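Local coordinates for 3-hexulose-6-phosphate synthase (Mycobacterium gastri, PDB 3AJX), which is a magnesium-binding enzyme of the HUMPS family, folded as an eight-stranded TIM barrel and assembled here from two subunits, at residues A[23-33]-A[51-61]; A[85-96]-A[119-128]. The protein carries 1 engineered substitution. All blocks are in the same frame, centred on the assembly; numbering follows the deposited sequence.

Contact 1: A[23-33]-A[51-61]. With MG (magnesium ion), chain F.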
loop_
_atom_site.group_PDB
_atom_site.type_symbol
_atom_site.label_atom_id
_atom_site.label_comp_id
_atom_site.label_asym_id
_atom_site.label_seq_id
_atom_site.Cartn_x
_atom_site.Cartn_y
_atom_site.Cartn_z
ATOM N N ALA A 23 22.383 8.960 -9.519
ATOM C CA ALA A 23 23.004 7.808 -8.861
ATOM C C ALA A 23 24.334 8.086 -8.161
ATOM O O ALA A 23 24.551 7.655 -7.026
ATOM C CB ALA A 23 23.183 6.677 -9.869
ATOM N N GLU A 24 25.223 8.800 -8.840
ATOM C CA GLU A 24 26.538 9.106 -8.286
ATOM C C GLU A 24 26.510 9.942 -7.011
ATOM O O GLU A 24 27.485 9.961 -6.260
ATOM C CB GLU A 24 27.389 9.816 -9.344
ATOM C CG GLU A 24 26.756 11.084 -9.893
ATOM C CD GLU A 24 27.488 11.626 -11.107
ATOM O OE1 GLU A 24 28.654 12.054 -10.961
ATOM O OE2 GLU A 24 26.895 11.618 -12.209
ATOM N N TYR A 25 25.397 10.623 -6.758
ATOM C CA TYR A 25 25.283 11.474 -5.578
ATOM C C TYR A 25 24.478 10.872 -4.432
ATOM O O TYR A 25 24.384 11.469 -3.359
ATOM C CB TYR A 25 24.664 12.818 -5.964
ATOM C CG TYR A 25 25.382 13.509 -7.097
ATOM C CD1 TYR A 25 24.789 13.631 -8.352
ATOM C CD2 TYR A 25 26.665 14.019 -6.920
ATOM C CE1 TYR A 25 25.459 14.244 -9.405
ATOM C CE2 TYR A 25 27.345 14.634 -7.964
ATOM C CZ TYR A 25 26.737 14.742 -9.203
ATOM O OH TYR A 25 27.414 15.340 -10.239
ATOM N N VAL A 26 23.903 9.696 -4.649
ATOM C CA VAL A 26 23.090 9.065 -3.612
ATOM C C VAL A 26 23.576 7.684 -3.200
ATOM O O VAL A 26 24.271 6.998 -3.953
ATOM C CB VAL A 26 21.619 8.930 -4.059
ATOM C CG1 VAL A 26 21.068 10.290 -4.452
ATOM C CG2 VAL A 26 21.516 7.949 -5.216
ATOM N N ASP A 27 23.189 7.283 -1.993
ATOM C CA ASP A 27 23.555 5.982 -1.445
ATOM C C ASP A 27 22.426 4.987 -1.676
ATOM O O ASP A 27 22.659 3.798 -1.899
ATOM C CB ASP A 27 23.796 6.105 0.059
ATOM C CG ASP A 27 24.851 7.128 0.394
ATOM O OD1 ASP A 27 26.042 6.842 0.160
ATOM O OD2 ASP A 27 24.489 8.220 0.879
ATOM N N ILE A 28 21.199 5.494 -1.633
ATOM C CA ILE A 28 20.017 4.663 -1.793
ATOM C C ILE A 28 19.103 5.198 -2.880
ATOM O O ILE A 28 18.838 6.399 -2.943
ATOM C CB ILE A 28 19.225 4.608 -0.460
ATOM C CG1 ILE A 28 20.121 4.044 0.643
ATOM C CG2 ILE A 28 17.958 3.769 -0.619
ATOM C CD1 ILE A 28 19.494 4.092 2.015
ATOM N N ILE A 29 18.642 4.301 -3.747
ATOM C CA ILE A 29 17.717 4.666 -4.813
ATOM C C ILE A 29 16.375 4.030 -4.473
ATOM O O ILE A 29 16.244 2.805 -4.452
ATOM C CB ILE A 29 18.171 4.130 -6.182
ATOM C CG1 ILE A 29 19.505 4.767 -6.568
ATOM C CG2 ILE A 29 17.122 4.454 -7.239
ATOM C CD1 ILE A 29 20.133 4.151 -7.802
ATOM N N GLU A 30 15.390 4.874 -4.193
ATOM C CA GLU A 30 14.055 4.403 -3.847
ATOM C C GLU A 30 13.088 4.427 -5.020
ATOM O O GLU A 30 13.015 5.412 -5.754
ATOM C CB GLU A 30 13.459 5.266 -2.731
ATOM C CG GLU A 30 11.974 5.014 -2.492
ATOM C CD GLU A 30 11.317 6.103 -1.666
ATOM O OE1 GLU A 30 11.986 6.651 -0.768
ATOM O OE2 GLU A 30 10.127 6.406 -1.916
ATOM N N LEU A 31 12.356 3.330 -5.185
ATOM C CA LEU A 31 11.329 3.231 -6.216
ATOM C C LEU A 31 10.054 3.490 -5.418
ATOM O O LEU A 31 9.664 2.682 -4.572
ATOM C CB LEU A 31 11.289 1.829 -6.838
ATOM C CG LEU A 31 12.493 1.336 -7.654
ATOM C CD1 LEU A 31 12.856 2.376 -8.707
ATOM C CD2 LEU A 31 13.671 1.083 -6.740
ATOM N N GLY A 32 9.425 4.629 -5.677
ATOM C CA GLY A 32 8.228 5.005 -4.949
ATOM C C GLY A 32 7.041 4.075 -5.074
ATOM O O GLY A 32 6.948 3.271 -6.000
ATOM N N THR A 33 6.118 4.203 -4.129
ATOM C CA THR A 33 4.924 3.375 -4.117
ATOM C C THR A 33 4.103 3.524 -5.401
ATOM O O THR A 33 3.677 2.531 -5.986
ATOM C CB THR A 33 4.059 3.700 -2.890
ATOM O OG1 THR A 33 4.876 3.640 -1.711
ATOM C CG2 THR A 33 2.929 2.696 -2.757
ATOM N N HIS A 51 22.076 -0.207 -11.742
ATOM C CA HIS A 51 22.872 0.296 -10.625
ATOM C C HIS A 51 23.043 -0.818 -9.586
ATOM O O HIS A 51 22.603 -0.696 -8.437
ATOM C CB HIS A 51 22.162 1.501 -10.004
ATOM C CG HIS A 51 21.839 2.578 -10.992
ATOM N ND1 HIS A 51 22.769 3.500 -11.421
ATOM C CD2 HIS A 51 20.705 2.837 -11.688
ATOM C CE1 HIS A 51 22.225 4.279 -12.339
ATOM N NE2 HIS A 51 20.974 3.897 -12.520
ATOM N N PRO A 52 23.713 -1.914 -9.976
ATOM C CA PRO A 52 23.960 -3.077 -9.122
ATOM C C PRO A 52 24.666 -2.844 -7.792
ATOM O O PRO A 52 24.457 -3.598 -6.846
ATOM C CB PRO A 52 24.745 -4.014 -10.039
ATOM C CG PRO A 52 25.502 -3.063 -10.905
ATOM C CD PRO A 52 24.448 -2.042 -11.247
ATOM N N ASP A 53 25.492 -1.810 -7.705
ATOM C CA ASP A 53 26.201 -1.555 -6.461
ATOM C C ASP A 53 25.588 -0.446 -5.613
ATOM O O ASP A 53 26.220 0.073 -4.694
ATOM C CB ASP A 53 27.677 -1.270 -6.749
ATOM C CG ASP A 53 28.368 -2.447 -7.419
ATOM O OD1 ASP A 53 28.125 -3.596 -6.990
ATOM O OD2 ASP A 53 29.155 -2.227 -8.365
ATOM N N LYS A 54 24.346 -0.091 -5.930
ATOM C CA LYS A 54 23.622 0.921 -5.175
ATOM C C LYS A 54 22.557 0.183 -4.378
ATOM O O LYS A 54 22.100 -0.881 -4.792
ATOM C CB LYS A 54 22.941 1.921 -6.113
ATOM C CG LYS A 54 23.889 2.883 -6.807
ATOM C CD LYS A 54 24.488 3.871 -5.825
ATOM C CE LYS A 54 25.484 4.783 -6.510
ATOM N NZ LYS A 54 26.116 5.735 -5.560
ATOM N N ILE A 55 22.175 0.736 -3.234
ATOM C CA ILE A 55 21.139 0.117 -2.416
ATOM C C ILE A 55 19.794 0.476 -3.034
ATOM O O ILE A 55 19.466 1.654 -3.170
ATOM C CB ILE A 55 21.189 0.639 -0.967
ATOM C CG1 ILE A 55 22.487 0.178 -0.301
ATOM C CG2 ILE A 55 19.972 0.149 -0.186
ATOM C CD1 ILE A 55 22.737 0.788 1.061
ATOM N N VAL A 56 19.027 -0.540 -3.417
ATOM C CA VAL A 56 17.717 -0.325 -4.023
ATOM C C VAL A 56 16.626 -0.527 -2.974
ATOM O O VAL A 56 16.524 -1.582 -2.352
ATOM C CB VAL A 56 17.506 -1.266 -5.223
ATOM C CG1 VAL A 56 16.084 -1.143 -5.743
ATOM C CG2 VAL A 56 18.491 -0.896 -6.334
ATOM N N PHE A 57 15.821 0.515 -2.801
ATOM C CA PHE A 57 14.748 0.588 -1.811
ATOM C C PHE A 57 13.383 0.492 -2.511
ATOM O O PHE A 57 13.035 1.356 -3.313
ATOM C CB PHE A 57 14.933 1.939 -1.104
ATOM C CG PHE A 57 13.978 2.220 0.017
ATOM C CD1 PHE A 57 14.441 2.276 1.330
ATOM C CD2 PHE A 57 12.663 2.591 -0.245
ATOM C CE1 PHE A 57 13.617 2.713 2.365
ATOM C CE2 PHE A 57 11.832 3.028 0.782
ATOM C CZ PHE A 57 12.315 3.092 2.092
ATOM N N ALA A 58 12.626 -0.565 -2.225
ATOM C CA ALA A 58 11.301 -0.739 -2.829
ATOM C C ALA A 58 10.249 -0.293 -1.817
ATOM O O ALA A 58 10.051 -0.952 -0.794
ATOM C CB ALA A 58 11.081 -2.207 -3.220
ATOM N N ASP A 59 9.591 0.829 -2.104
ATOM C CA ASP A 59 8.580 1.385 -1.205
ATOM C C ASP A 59 7.234 0.688 -1.377
ATOM O O ASP A 59 6.262 1.277 -1.865
ATOM C CB ASP A 59 8.422 2.888 -1.462
ATOM C CG ASP A 59 7.900 3.637 -0.249
ATOM O OD1 ASP A 59 7.476 2.984 0.725
ATOM O OD2 ASP A 59 7.914 4.886 -0.273
ATOM N N MET A 60 7.182 -0.571 -0.959
ATOM C CA MET A 60 5.971 -1.379 -1.063
ATOM C C MET A 60 4.848 -0.890 -0.152
ATOM O O MET A 60 3.672 -0.992 -0.500
ATOM C CB MET A 60 6.293 -2.836 -0.711
ATOM C CG MET A 60 7.307 -3.514 -1.614
ATOM S SD MET A 60 6.653 -3.872 -3.261
ATOM C CE MET A 60 5.795 -5.438 -2.977
ATOM N N LYS A 61 5.222 -0.349 1.008
ATOM C CA LYS A 61 4.253 0.111 2.001
ATOM C C LYS A 61 3.270 -1.021 2.285
ATOM O O LYS A 61 2.056 -0.824 2.334
ATOM C CB LYS A 61 3.504 1.363 1.524
ATOM C CG LYS A 61 4.298 2.654 1.685
ATOM C CD LYS A 61 3.425 3.876 1.435
ATOM C CE LYS A 61 4.202 5.171 1.624
ATOM N NZ LYS A 61 5.325 5.294 0.652
HETATM MG MG MG F . 8.720 6.688 0.425
HETATM O O HOH W 1 10.046 7.489 0.793
HETATM O O HOH W 2 6.977 6.561 -2.429
HETATM O O HOH W 3 7.080 7.331 1.432
HETATM O O HOH W 4 8.893 5.454 2.176
#

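Contact 2: A[85-96]-A[119-128]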
loop_
_atom_site.group_PDB
_atom_site.type_symbol
_atom_site.label_atom_id
_atom_site.label_comp_id
_atom_site.label_asym_id
_atom_site.label_seq_id
_atom_site.Cartn_x
_atom_site.Cartn_y
_atom_site.Cartn_z
ATOM N N GLY A 85 3.993 0.928 9.457
ATOM C CA GLY A 85 3.987 0.758 10.898
ATOM C C GLY A 85 2.581 0.453 11.387
ATOM O O GLY A 85 2.394 -0.070 12.485
ATOM N N SER A 86 1.589 0.785 10.567
ATOM C CA SER A 86 0.189 0.541 10.903
ATOM C C SER A 86 -0.195 -0.923 10.701
ATOM O O SER A 86 -1.272 -1.351 11.116
ATOM C CB SER A 86 -0.714 1.414 10.040
ATOM O OG SER A 86 -0.458 1.174 8.671
ATOM N N ALA A 87 0.679 -1.687 10.054
ATOM C CA ALA A 87 0.413 -3.099 9.810
ATOM C C ALA A 87 0.475 -3.895 11.106
ATOM O O ALA A 87 1.064 -3.458 12.094
ATOM C CB ALA A 87 1.422 -3.660 8.816
ATOM N N ASP A 88 -0.150 -5.064 11.099
ATOM C CA ASP A 88 -0.153 -5.933 12.266
ATOM C C ASP A 88 1.291 -6.319 12.577
ATOM O O ASP A 88 2.123 -6.385 11.675
ATOM C CB ASP A 88 -0.960 -7.195 11.963
ATOM C CG ASP A 88 -1.266 -7.998 13.204
ATOM O OD1 ASP A 88 -2.202 -7.612 13.933
ATOM O OD2 ASP A 88 -0.569 -9.003 13.452
ATOM N N ASP A 89 1.596 -6.577 13.845
ATOM C CA ASP A 89 2.953 -6.975 14.202
ATOM C C ASP A 89 3.357 -8.230 13.430
ATOM O O ASP A 89 4.507 -8.364 13.015
ATOM C CB ASP A 89 3.062 -7.256 15.706
ATOM C CG ASP A 89 3.063 -5.993 16.545
ATOM O OD1 ASP A 89 3.015 -4.883 15.976
ATOM O OD2 ASP A 89 3.118 -6.117 17.787
ATOM N N SER A 90 2.413 -9.149 13.237
ATOM C CA SER A 90 2.703 -10.392 12.528
ATOM C C SER A 90 3.087 -10.135 11.073
ATOM O O SER A 90 3.846 -10.901 10.481
ATOM C CB SER A 90 1.503 -11.345 12.597
ATOM O OG SER A 90 0.389 -10.832 11.891
ATOM N N THR A 91 2.568 -9.052 10.503
ATOM C CA THR A 91 2.877 -8.694 9.124
ATOM C C THR A 91 4.319 -8.197 9.048
ATOM O O THR A 91 5.076 -8.563 8.144
ATOM C CB THR A 91 1.913 -7.600 8.628
ATOM O OG1 THR A 91 0.583 -8.132 8.590
ATOM C CG2 THR A 91 2.308 -7.113 7.234
ATOM N N ILE A 92 4.700 -7.359 10.006
ATOM C CA ILE A 92 6.055 -6.846 10.041
ATOM C C ILE A 92 7.001 -8.009 10.323
ATOM O O ILE A 92 8.069 -8.109 9.722
ATOM C CB ILE A 92 6.204 -5.759 11.125
ATOM C CG1 ILE A 92 5.358 -4.544 10.729
ATOM C CG2 ILE A 92 7.670 -5.378 11.286
ATOM C CD1 ILE A 92 5.290 -3.443 11.771
ATOM N N ALA A 93 6.595 -8.896 11.227
ATOM C CA ALA A 93 7.414 -10.054 11.568
ATOM C C ALA A 93 7.657 -10.923 10.334
ATOM O O ALA A 93 8.751 -11.446 10.144
ATOM C CB ALA A 93 6.733 -10.875 12.659
ATOM N N GLY A 94 6.627 -11.073 9.504
ATOM C CA GLY A 94 6.745 -11.875 8.301
ATOM C C GLY A 94 7.726 -11.264 7.320
ATOM O O GLY A 94 8.518 -11.972 6.698
ATOM N N ALA A 95 7.664 -9.945 7.167
ATOM C CA ALA A 95 8.573 -9.253 6.265
ATOM C C ALA A 95 10.003 -9.405 6.785
ATOM O O ALA A 95 10.935 -9.632 6.012
ATOM C CB ALA A 95 8.201 -7.779 6.176
ATOM N N VAL A 96 10.173 -9.275 8.098
ATOM C CA VAL A 96 11.493 -9.410 8.701
ATOM C C VAL A 96 12.045 -10.819 8.473
ATOM O O VAL A 96 13.241 -10.993 8.232
ATOM C CB VAL A 96 11.443 -9.095 10.219
ATOM C CG1 VAL A 96 12.735 -9.543 10.900
ATOM C CG2 VAL A 96 11.247 -7.591 10.422
ATOM N N ARG A 119 5.840 3.676 18.390
ATOM C CA ARG A 119 5.717 2.605 17.416
ATOM C C ARG A 119 7.090 2.192 16.903
ATOM O O ARG A 119 7.326 1.016 16.652
ATOM C CB ARG A 119 4.812 3.033 16.258
ATOM C CG ARG A 119 4.493 1.912 15.279
ATOM C CD ARG A 119 3.986 0.660 15.994
ATOM N NE ARG A 119 3.532 -0.356 15.045
ATOM C CZ ARG A 119 3.388 -1.647 15.335
ATOM N NH1 ARG A 119 3.664 -2.098 16.551
ATOM N NH2 ARG A 119 2.963 -2.491 14.404
ATOM N N ALA A 120 8.000 3.156 16.776
ATOM C CA ALA A 120 9.352 2.863 16.304
ATOM C C ALA A 120 10.022 1.816 17.191
ATOM O O ALA A 120 10.622 0.857 16.697
ATOM C CB ALA A 120 10.191 4.140 16.285
ATOM N N GLN A 121 9.928 2.009 18.503
ATOM C CA GLN A 121 10.526 1.082 19.453
ATOM C C GLN A 121 9.895 -0.293 19.343
ATOM O O GLN A 121 10.584 -1.311 19.413
ATOM C CB GLN A 121 10.371 1.618 20.880
ATOM C CG GLN A 121 11.444 2.619 21.249
ATOM C CD GLN A 121 12.805 1.964 21.419
ATOM O OE1 GLN A 121 13.841 2.601 21.231
ATOM N NE2 GLN A 121 12.807 0.688 21.796
ATOM N N GLU A 122 8.581 -0.324 19.164
ATOM C CA GLU A 122 7.875 -1.589 19.040
ATOM C C GLU A 122 8.300 -2.377 17.804
ATOM O O GLU A 122 8.550 -3.581 17.888
ATOM C CB GLU A 122 6.366 -1.343 19.012
ATOM C CG GLU A 122 5.816 -0.907 20.364
ATOM C CD GLU A 122 4.385 -0.432 20.300
ATOM O OE1 GLU A 122 3.756 -0.550 19.230
ATOM O OE2 GLU A 122 3.880 0.056 21.333
ATOM N N VAL A 123 8.394 -1.707 16.659
ATOM C CA VAL A 123 8.771 -2.410 15.432
ATOM C C VAL A 123 10.259 -2.726 15.374
ATOM O O VAL A 123 10.673 -3.658 14.684
ATOM C CB VAL A 123 8.346 -1.625 14.167
ATOM C CG1 VAL A 123 6.858 -1.319 14.233
ATOM C CG2 VAL A 123 9.167 -0.356 14.026
ATOM N N ARG A 124 11.065 -1.958 16.098
ATOM C CA ARG A 124 12.499 -2.221 16.133
ATOM C C ARG A 124 12.673 -3.582 16.794
ATOM O O ARG A 124 13.511 -4.387 16.385
ATOM C CB ARG A 124 13.225 -1.154 16.958
ATOM C CG ARG A 124 14.648 -1.538 17.373
ATOM C CD ARG A 124 15.568 -1.720 16.178
ATOM N NE ARG A 124 16.913 -2.139 16.578
ATOM C CZ ARG A 124 17.231 -3.359 17.009
ATOM N NH1 ARG A 124 16.304 -4.303 17.101
ATOM N NH2 ARG A 124 18.484 -3.637 17.346
ATOM N N ALA A 125 11.861 -3.835 17.817
ATOM C CA ALA A 125 11.907 -5.093 18.544
ATOM C C ALA A 125 11.516 -6.257 17.644
ATOM O O ALA A 125 11.912 -7.397 17.891
ATOM C CB ALA A 125 10.982 -5.032 19.751
ATOM N N LEU A 126 10.736 -5.969 16.605
ATOM C CA LEU A 126 10.298 -6.998 15.667
ATOM C C LEU A 126 11.350 -7.287 14.600
ATOM O O LEU A 126 11.195 -8.222 13.815
ATOM C CB LEU A 126 8.987 -6.593 14.992
ATOM C CG LEU A 126 7.750 -6.435 15.885
ATOM C CD1 LEU A 126 6.605 -5.867 15.067
ATOM C CD2 LEU A 126 7.370 -7.779 16.494
ATOM N N GLY A 127 12.402 -6.474 14.556
ATOM C CA GLY A 127 13.465 -6.704 13.590
ATOM C C GLY A 127 13.697 -5.697 12.478
ATOM O O GLY A 127 14.529 -5.936 11.603
ATOM N N ALA A 128 12.984 -4.578 12.485
ATOM C CA ALA A 128 13.183 -3.578 11.441
ATOM C C ALA A 128 14.622 -3.053 11.485
ATOM O O ALA A 128 15.188 -2.885 12.564
ATOM C CB ALA A 128 12.200 -2.425 11.629
#

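Contact 1: A[23-33]-A[51-61]
E30 and F57 run side by side and point the same way, because in both CG is anti to the backbone N (chi1 169° in E30). The aliphatic part of E30 lies obliquely against the ring, CG 3.4 Å from F57 CD2, and its carboxylate is turned 33° from the ring plane. At the carboxylate end stands D59, whose own carboxylate is almost perpendicular to that of E30, 89° between planes. A magnesium ion explains this meeting of two acids: D59 OD2 binds it at 2.1 Å, and E30 OE2 stands at 2.7 Å from the metal, long for such a bond. E30 OE2 and D59 OD2 are 3.1 Å apart, two acceptors facing one cation. K61 NZ forms a salt bridge to D59 OD2 and donates to T33 OG1, which in turn donates a hydrogen bond to D59 O at 2.7 Å; T82 holds D59 OD1.

Beneath lies parallel pairing of two adjacent barrel strands, with backbone bonds from I29 N to I55 O through D59 N to L31 O. I28 and I55 share the E30–F57 side, while I29, L31 and V56 face helix 42-50, with L31 CD2 tight on V56 CG1. At the far end, K54 suits its place by length: K54 NZ donates to V26 O at 2.8 Å and also to A23 O. H51 meets A23 CB and I29 CD1 obliquely. Acids at the C-terminal ends of strands, joined by a beta-alpha-beta crossover, thus make the metal site; the cation lets the two carboxylates approach, and K61 gives D59 a second positive partner.

Contact 2: A[85-96]-A[119-128]
R119 reaches across to G85 and D89, meeting both with the rim of its guanidinium. NE donates to G85 O at 2.8 Å, and NH2 shares that oxygen. The end of the group, NH1 and NH2, closes on D89 OD1, each 2.9 Å away; NH1 meets the syn lone pair of that oxygen. The carboxylate is only 18° from coplanar with the guanidinium, and four bonds to two oxygens fix the rotation of the group. Arginine suits this place because it offers planar N-H groups to a carbonyl and an acid at once. CG lies anti to the backbone N (chi1 -173°) and the chain bends at chi2, bringing the group to G85.

In the second shell, E122 OE1 binds NH1, completing a salt-bridge network, and V123 CG1 covers one guanidinium face. V123 CG1 also meets I92 CD1 at 3.6 Å, while L126 CD1 packs on I92 CG2. Beyond, V96 CG2 lies 3.5 Å from L126 O, beside G127, whose positive phi closes the Schellman motif. D88 N-caps helix 89-102, its carboxylate also bridging to K142 of the second subunit.

Inward, I92 rests on V83 and V108, V123 on V108 and V131, so the two outer helices, whose segments 89-96 and 119-125 cross at -47°, cover strands 80-84, 105-109 and 130-134.

Contact 1 belongs to the barrel wall and is mostly buried, whereas contact 2, whose centre lies 22 Å away, joins helices on the barrel's outside and is only partly buried. No element is common to both, yet they follow one another along the chain, and both touch the second subunit. Their chemistry follows their place. Backbone pairing of strands dominates contact 1, with its acids gathered at a metal, while contact 2 has no backbone-to-backbone bonds and relies on an arginine network and aliphatic packing between helices. The acids E30 and D59 of the first converge on a cation in the barrel mouth; the charges of the second lie at a partly exposed seam.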